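Local coordinates for hypothetical sugar ABC-transporter sugar binding protein (Arthrobacter globiformis, PDB 7BVT) that binds cyclic alpha-maltosyl-1,6-maltose and probably delivers it, as the solute-binding component, to an ABC transporter for sugar uptake, at residues M145-F151 and F251-G257; D85-L91 and G296-F302. All blocks are in the same frame, centred on the assembly; numbering follows the deposited sequence.

Contact 1 of 2, residues M145-F151 and F251-G257; sequences MYNKTLF and FEKGQGG
The carbonyl oxygen of G257 receives the backbone N-H of N147, N to O 2.9 Å, with an N-H...O angle of 160°, and this single bond sews the end of strand 140-147 to the loop that leads into strand 258-262. The same oxygen is crowded from other directions: Y146 CA lies 3.3 Å from G257 O as a CA-H...O contact, and the ring of F151 brings its edge there, CE1 to G257 O 3.6 Å. Over the centre of one face of that ring sits CD2 of Y146. The F251 ring turns an edge to the peptide between Y146 and N147, CE1 3.5 Å from Y146 C, with M145 O over one face, while its CZ meets M145 CB at 3.7 Å. The ring reaches the strand because CG stands opposite the backbone nitrogen (chi1 168°); F275 adds an edge-to-face partner. L150 presses a single methyl, CD2, on the peptide between G256 and G257, 3.4 Å from G256 C. All of this is buried. The outer turn is looser: F251 to G254 form a type I beta turn, closed by G254 N to F251 O, whose K253 side chain is exposed, and N147 ND2 comes no nearer than 4.1 Å to G254 O. The other end of the N147 amide is spent on its own helix, where OD1 accepts L150 N from above the carbonyl plane. An asparagine N-cap thus marks the switch from strand to helix, a beta-alpha junction in one lobe of the bacterial solute-binding protein fold.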
loop_
_atom_site.group_PDB
_atom_site.type_symbol
_atom_site.label_atom_id
_atom_site.label_comp_id
_atom_site.label_asym_id
_atom_site.label_seq_id
_atom_site.Cartn_x
_atom_site.Cartn_y
_atom_site.Cartn_z
ATOM N N MET A 145 -3.324 -8.733 -11.577
ATOM C CA MET A 145 -3.322 -8.312 -13.011
ATOM C C MET A 145 -2.908 -9.500 -13.857
ATOM O O MET A 145 -2.123 -10.328 -13.425
ATOM C CB MET A 145 -2.348 -7.177 -13.269
ATOM C CG MET A 145 -2.829 -5.846 -12.923
ATOM S SD MET A 145 -1.751 -4.614 -13.766
ATOM C CE MET A 145 -2.675 -3.160 -13.266
ATOM N N TYR A 146 -3.469 -9.595 -15.052
ATOM C CA TYR A 146 -3.167 -10.727 -15.925
ATOM C C TYR A 146 -3.179 -10.277 -17.372
ATOM O O TYR A 146 -3.811 -9.268 -17.719
ATOM C CB TYR A 146 -4.149 -11.862 -15.665
ATOM C CG TYR A 146 -5.559 -11.624 -16.111
ATOM C CD1 TYR A 146 -6.462 -10.869 -15.379
ATOM C CD2 TYR A 146 -6.024 -12.224 -17.288
ATOM C CE1 TYR A 146 -7.770 -10.666 -15.807
ATOM C CE2 TYR A 146 -7.338 -12.086 -17.674
ATOM C CZ TYR A 146 -8.212 -11.271 -16.969
ATOM O OH TYR A 146 -9.519 -11.120 -17.407
ATOM N N ASN A 147 -2.573 -11.119 -18.188
ATOM C CA ASN A 147 -2.414 -10.862 -19.642
ATOM C C ASN A 147 -3.506 -11.647 -20.371
ATOM O O ASN A 147 -3.433 -12.886 -20.408
ATOM C CB ASN A 147 -1.022 -11.253 -20.066
ATOM C CG ASN A 147 -0.718 -11.064 -21.542
ATOM O OD1 ASN A 147 -1.627 -11.145 -22.358
ATOM N ND2 ASN A 147 0.538 -10.816 -21.832
ATOM N N LYS A 148 -4.477 -10.942 -20.953
ATOM C CA LYS A 148 -5.635 -11.629 -21.544
ATOM C C LYS A 148 -5.169 -12.408 -22.779
ATOM O O LYS A 148 -5.713 -13.502 -23.037
ATOM C CB LYS A 148 -6.723 -10.617 -21.915
ATOM C CG LYS A 148 -7.288 -9.808 -20.763
ATOM C CD LYS A 148 -8.663 -9.219 -21.141
ATOM C CE LYS A 148 -9.148 -8.180 -20.147
ATOM N NZ LYS A 148 -10.475 -7.665 -20.550
ATOM N N THR A 149 -4.232 -11.866 -23.558
ATOM C CA THR A 149 -3.799 -12.532 -24.816
ATOM C C THR A 149 -3.129 -13.866 -24.460
ATOM O O THR A 149 -3.454 -14.917 -25.080
ATOM C CB THR A 149 -2.837 -11.664 -25.620
ATOM O OG1 THR A 149 -3.634 -10.486 -25.841
ATOM C CG2 THR A 149 -2.351 -12.379 -26.877
ATOM N N LEU A 150 -2.253 -13.854 -23.451
ATOM C CA LEU A 150 -1.550 -15.096 -23.045
ATOM C C LEU A 150 -2.535 -16.098 -22.435
ATOM O O LEU A 150 -2.408 -17.302 -22.710
ATOM C CB LEU A 150 -0.434 -14.752 -22.066
ATOM C CG LEU A 150 0.433 -15.947 -21.659
ATOM C CD1 LEU A 150 0.955 -16.664 -22.882
ATOM C CD2 LEU A 150 1.590 -15.501 -20.810
ATOM N N PHE A 151 -3.457 -15.661 -21.569
ATOM C CA PHE A 151 -4.553 -16.512 -21.051
ATOM C C PHE A 151 -5.292 -17.180 -22.209
ATOM O O PHE A 151 -5.493 -18.368 -22.204
ATOM C CB PHE A 151 -5.591 -15.727 -20.276
ATOM C CG PHE A 151 -5.391 -15.672 -18.778
ATOM C CD1 PHE A 151 -4.177 -15.311 -18.220
ATOM C CD2 PHE A 151 -6.462 -15.959 -17.973
ATOM C CE1 PHE A 151 -4.025 -15.341 -16.831
ATOM C CE2 PHE A 151 -6.324 -15.888 -16.589
ATOM C CZ PHE A 151 -5.106 -15.563 -16.051
ATOM N N PHE A 251 5.857 -10.920 -16.189
ATOM C CA PHE A 251 4.481 -10.497 -16.501
ATOM C C PHE A 251 4.553 -9.116 -17.146
ATOM O O PHE A 251 3.909 -8.894 -18.183
ATOM C CB PHE A 251 3.638 -10.440 -15.218
ATOM C CG PHE A 251 2.329 -9.748 -15.433
ATOM C CD1 PHE A 251 1.373 -10.238 -16.306
ATOM C CD2 PHE A 251 2.072 -8.539 -14.806
ATOM C CE1 PHE A 251 0.180 -9.566 -16.503
ATOM C CE2 PHE A 251 0.926 -7.837 -15.072
ATOM C CZ PHE A 251 -0.028 -8.348 -15.915
ATOM N N GLU A 252 5.306 -8.217 -16.521
ATOM C CA GLU A 252 5.359 -6.801 -16.950
ATOM C C GLU A 252 5.984 -6.694 -18.359
ATOM O O GLU A 252 5.553 -5.814 -19.103
ATOM C CB GLU A 252 6.128 -5.980 -15.926
ATOM C CG GLU A 252 5.302 -5.826 -14.651
ATOM C CD GLU A 252 6.022 -5.212 -13.477
ATOM O OE1 GLU A 252 7.107 -4.665 -13.655
ATOM O OE2 GLU A 252 5.492 -5.309 -12.377
ATOM N N LYS A 253 6.883 -7.610 -18.694
ATOM C CA LYS A 253 7.533 -7.746 -20.035
ATOM C C LYS A 253 6.560 -8.280 -21.095
ATOM O O LYS A 253 6.976 -8.351 -22.246
ATOM C CB LYS A 253 8.700 -8.737 -19.970
ATOM C CG LYS A 253 9.941 -8.290 -19.221
ATOM C CD LYS A 253 10.793 -9.467 -18.790
ATOM C CE LYS A 253 12.292 -9.256 -18.907
ATOM N NZ LYS A 253 12.915 -8.889 -17.608
ATOM N N GLY A 254 5.336 -8.701 -20.747
ATOM C CA GLY A 254 4.442 -9.410 -21.671
ATOM C C GLY A 254 4.905 -10.830 -21.905
ATOM O O GLY A 254 4.490 -11.414 -22.911
ATOM N N GLN A 255 5.716 -11.396 -20.997
ATOM C CA GLN A 255 6.217 -12.800 -21.084
ATOM C C GLN A 255 5.687 -13.661 -19.912
ATOM O O GLN A 255 6.322 -14.708 -19.562
ATOM C CB GLN A 255 7.739 -12.778 -21.108
ATOM C CG GLN A 255 8.349 -12.004 -22.268
ATOM C CD GLN A 255 7.919 -12.614 -23.578
ATOM O OE1 GLN A 255 8.037 -13.827 -23.793
ATOM N NE2 GLN A 255 7.342 -11.785 -24.431
ATOM N N GLY A 256 4.577 -13.263 -19.297
ATOM C CA GLY A 256 4.069 -13.974 -18.106
ATOM C C GLY A 256 2.543 -13.894 -18.003
ATOM O O GLY A 256 1.962 -12.906 -18.415
ATOM N N GLY A 257 1.911 -14.872 -17.388
ATOM C CA GLY A 257 0.465 -14.864 -17.247
ATOM C C GLY A 257 -0.058 -13.697 -16.381
ATOM O O GLY A 257 -1.111 -13.180 -16.693
#

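Contact 2 of 2, residues D85-L91 and G296-F302; sequences DIAIGDL and GEQAMVF. With GLC (alpha-D-glucopyranose), chain B.
D90, at the end of its strand, and G296, just ahead of strand 297-301, meet one glucose unit of the bound glycan. The D90 carboxylate swings away from its own backbone nitrogen (chi1 -178°) and accepts the sugar O3 hydroxyl on OD1 at 2.7 Å, while its OD2 is held by V92 N. G296 N gives a weak bond to O2. A water donates both to D90 OD1 and to E297 OE2 and lies beside O2, joining the two acids, whose nearest oxygens stay 4.8 Å apart. Y35, S138 and W36 hold the carboxylate of E297. Q298 is bent at chi2 (-57°), so that its amide returns to its own segment: NE2 bonds G296 O from above the carbonyl plane, and CD lies against L91 CD1 at 3.6 Å. M300 curls its end back, laying CE near G89 N, where glycine has no side chain; beyond it A87 CB touches F302 CE2 at 3.9 Å. On the reverse face I88 reaches across with both branches, CG2 to E297 CB at 3.7 Å and CG1 to the A299 methyl, and I86 CG1 approaches V301 CG2. Helix 94-100 packs on the M300 and F302 face and helix 306-319 on the I86, A299 and V301 face. Between the two faces, paired backbone bonds at A87-M300 and G89-Q298 alternate with the non-hydrogen-bonded pairs. Here is an antiparallel strand pair sandwiched by helices, its end opening on the sugar pocket, as in periplasmic-binding-protein-like folds.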
loop_
_atom_site.group_PDB
_atom_site.type_symbol
_atom_site.label_atom_id
_atom_site.label_comp_id
_atom_site.label_asym_id
_atom_site.label_seq_id
_atom_site.Cartn_x
_atom_site.Cartn_y
_atom_site.Cartn_z
ATOM N N ASP A 85 5.474 22.378 8.676
ATOM C CA ASP A 85 4.229 22.295 9.476
ATOM C C ASP A 85 3.527 20.974 9.149
ATOM O O ASP A 85 3.043 20.335 10.058
ATOM C CB ASP A 85 3.314 23.462 9.187
ATOM C CG ASP A 85 4.018 24.743 9.587
ATOM O OD1 ASP A 85 4.507 24.787 10.763
ATOM O OD2 ASP A 85 4.091 25.635 8.707
ATOM N N ILE A 86 3.478 20.610 7.880
ATOM C CA ILE A 86 2.903 19.332 7.383
ATOM C C ILE A 86 3.999 18.553 6.648
ATOM O O ILE A 86 4.624 19.076 5.685
ATOM C CB ILE A 86 1.647 19.546 6.511
ATOM C CG1 ILE A 86 0.523 20.282 7.251
ATOM C CG2 ILE A 86 1.150 18.259 5.916
ATOM C CD1 ILE A 86 -0.603 20.756 6.349
ATOM N N ALA A 87 4.153 17.282 6.967
ATOM C CA ALA A 87 4.891 16.332 6.108
ATOM C C ALA A 87 3.920 15.325 5.491
ATOM O O ALA A 87 3.047 14.817 6.199
ATOM C CB ALA A 87 5.920 15.584 6.920
ATOM N N ILE A 88 4.067 15.029 4.224
ATOM C CA ILE A 88 3.269 13.971 3.568
ATOM C C ILE A 88 4.251 12.872 3.170
ATOM O O ILE A 88 5.092 13.093 2.284
ATOM C CB ILE A 88 2.435 14.526 2.404
ATOM C CG1 ILE A 88 1.521 15.666 2.870
ATOM C CG2 ILE A 88 1.652 13.433 1.684
ATOM C CD1 ILE A 88 0.668 16.259 1.809
ATOM N N GLY A 89 4.132 11.710 3.810
ATOM C CA GLY A 89 5.098 10.616 3.686
ATOM C C GLY A 89 4.453 9.310 3.329
ATOM O O GLY A 89 3.236 9.206 3.333
ATOM N N ASP A 90 5.260 8.299 3.096
ATOM C CA ASP A 90 4.763 6.934 2.875
ATOM C C ASP A 90 4.144 6.412 4.169
ATOM O O ASP A 90 4.585 6.790 5.271
ATOM C CB ASP A 90 5.892 6.016 2.409
ATOM C CG ASP A 90 5.298 4.624 2.137
ATOM O OD1 ASP A 90 4.393 4.537 1.277
ATOM O OD2 ASP A 90 5.615 3.675 2.905
ATOM N N LEU A 91 3.164 5.512 4.038
ATOM C CA LEU A 91 2.543 4.816 5.202
ATOM C C LEU A 91 3.592 4.396 6.223
ATOM O O LEU A 91 3.474 4.746 7.421
ATOM C CB LEU A 91 1.773 3.595 4.723
ATOM C CG LEU A 91 1.047 2.847 5.827
ATOM C CD1 LEU A 91 -0.139 3.645 6.319
ATOM C CD2 LEU A 91 0.584 1.479 5.354
ATOM N N GLY A 296 0.300 4.157 0.051
ATOM C CA GLY A 296 -0.106 5.536 -0.225
ATOM C C GLY A 296 0.390 6.519 0.812
ATOM O O GLY A 296 1.149 6.126 1.734
ATOM N N GLU A 297 -0.009 7.782 0.642
ATOM C CA GLU A 297 0.590 8.892 1.407
ATOM C C GLU A 297 -0.262 9.288 2.605
ATOM O O GLU A 297 -1.488 9.308 2.481
ATOM C CB GLU A 297 0.739 10.098 0.503
ATOM C CG GLU A 297 1.956 9.964 -0.393
ATOM C CD GLU A 297 1.854 8.965 -1.536
ATOM O OE1 GLU A 297 0.932 9.080 -2.337
ATOM O OE2 GLU A 297 2.696 8.055 -1.582
ATOM N N GLN A 298 0.409 9.611 3.697
ATOM C CA GLN A 298 -0.213 10.020 4.961
ATOM C C GLN A 298 0.256 11.446 5.260
ATOM O O GLN A 298 1.452 11.696 5.123
ATOM C CB GLN A 298 0.241 9.121 6.102
ATOM C CG GLN A 298 0.331 7.636 5.755
ATOM C CD GLN A 298 -0.939 7.027 5.242
ATOM O OE1 GLN A 298 -1.976 7.070 5.913
ATOM N NE2 GLN A 298 -0.899 6.412 4.073
ATOM N N ALA A 299 -0.629 12.283 5.799
ATOM C CA ALA A 299 -0.229 13.648 6.206
ATOM C C ALA A 299 -0.046 13.637 7.713
ATOM O O ALA A 299 -0.868 13.025 8.400
ATOM C CB ALA A 299 -1.254 14.659 5.746
ATOM N N MET A 300 0.925 14.368 8.183
ATOM C CA MET A 300 1.336 14.514 9.604
ATOM C C MET A 300 1.558 16.012 9.876
ATOM O O MET A 300 2.137 16.677 9.003
ATOM C CB MET A 300 2.631 13.754 9.844
ATOM C CG MET A 300 2.439 12.250 9.716
ATOM S SD MET A 300 3.983 11.459 9.315
ATOM C CE MET A 300 3.937 11.585 7.518
ATOM N N VAL A 301 1.098 16.499 11.014
ATOM C CA VAL A 301 1.292 17.924 11.441
ATOM C C VAL A 301 2.300 17.937 12.570
ATOM O O VAL A 301 2.064 17.281 13.594
ATOM C CB VAL A 301 -0.025 18.577 11.847
ATOM C CG1 VAL A 301 0.192 19.951 12.478
ATOM C CG2 VAL A 301 -1.028 18.605 10.727
ATOM N N PHE A 302 3.434 18.603 12.404
ATOM C CA PHE A 302 4.422 18.738 13.485
ATOM C C PHE A 302 3.893 19.791 14.485
ATOM O O PHE A 302 3.436 20.868 14.059
ATOM C CB PHE A 302 5.803 19.149 12.962
ATOM C CG PHE A 302 6.543 18.026 12.301
ATOM C CD1 PHE A 302 7.122 17.028 13.066
ATOM C CD2 PHE A 302 6.580 17.920 10.922
ATOM C CE1 PHE A 302 7.795 15.987 12.454
ATOM C CE2 PHE A 302 7.239 16.857 10.315
ATOM C CZ PHE A 302 7.823 15.896 11.091
HETATM C C1 GLC B . 3.835 1.453 -2.859
HETATM C C2 GLC B . 3.103 1.861 -1.618
HETATM C C3 GLC B . 4.009 1.761 -0.416
HETATM C C4 GLC B . 4.584 0.337 -0.369
HETATM C C5 GLC B . 5.380 0.068 -1.639
HETATM C C6 GLC B . 5.940 -1.365 -1.636
HETATM O O2 GLC B . 2.522 3.130 -1.857
HETATM O O3 GLC B . 3.261 2.102 0.764
HETATM O O4 GLC B . 5.470 0.164 0.720
HETATM O O5 GLC B . 4.500 0.164 -2.731
HETATM O O6 GLC B . 7.036 -1.407 -2.545
HETATM O O HOH W 1 3.492 5.348 -1.139
#

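Contacts 1 and 2 lie on opposite sides of the chain's centre, their own centres 35 Å apart and their nearest atoms about 15 Å apart, yet both reach one sheet, since strand 140-147 of contact 1 neighbours strand 292-301 of contact 2. Along the chain, the first lies within the 204-residue span that the second closes. Their relation to the sugar differs: 85-91 with 296-302 supplies two pocket residues, whereas the M145 side chain stays about 10 Å from a glucose. The pocket residue N140, at the start of the strand that runs into contact 1, bonds the same glucose as D90, as does R371, so the shared sheet contributes to the site from strands 86-90 and 140-147.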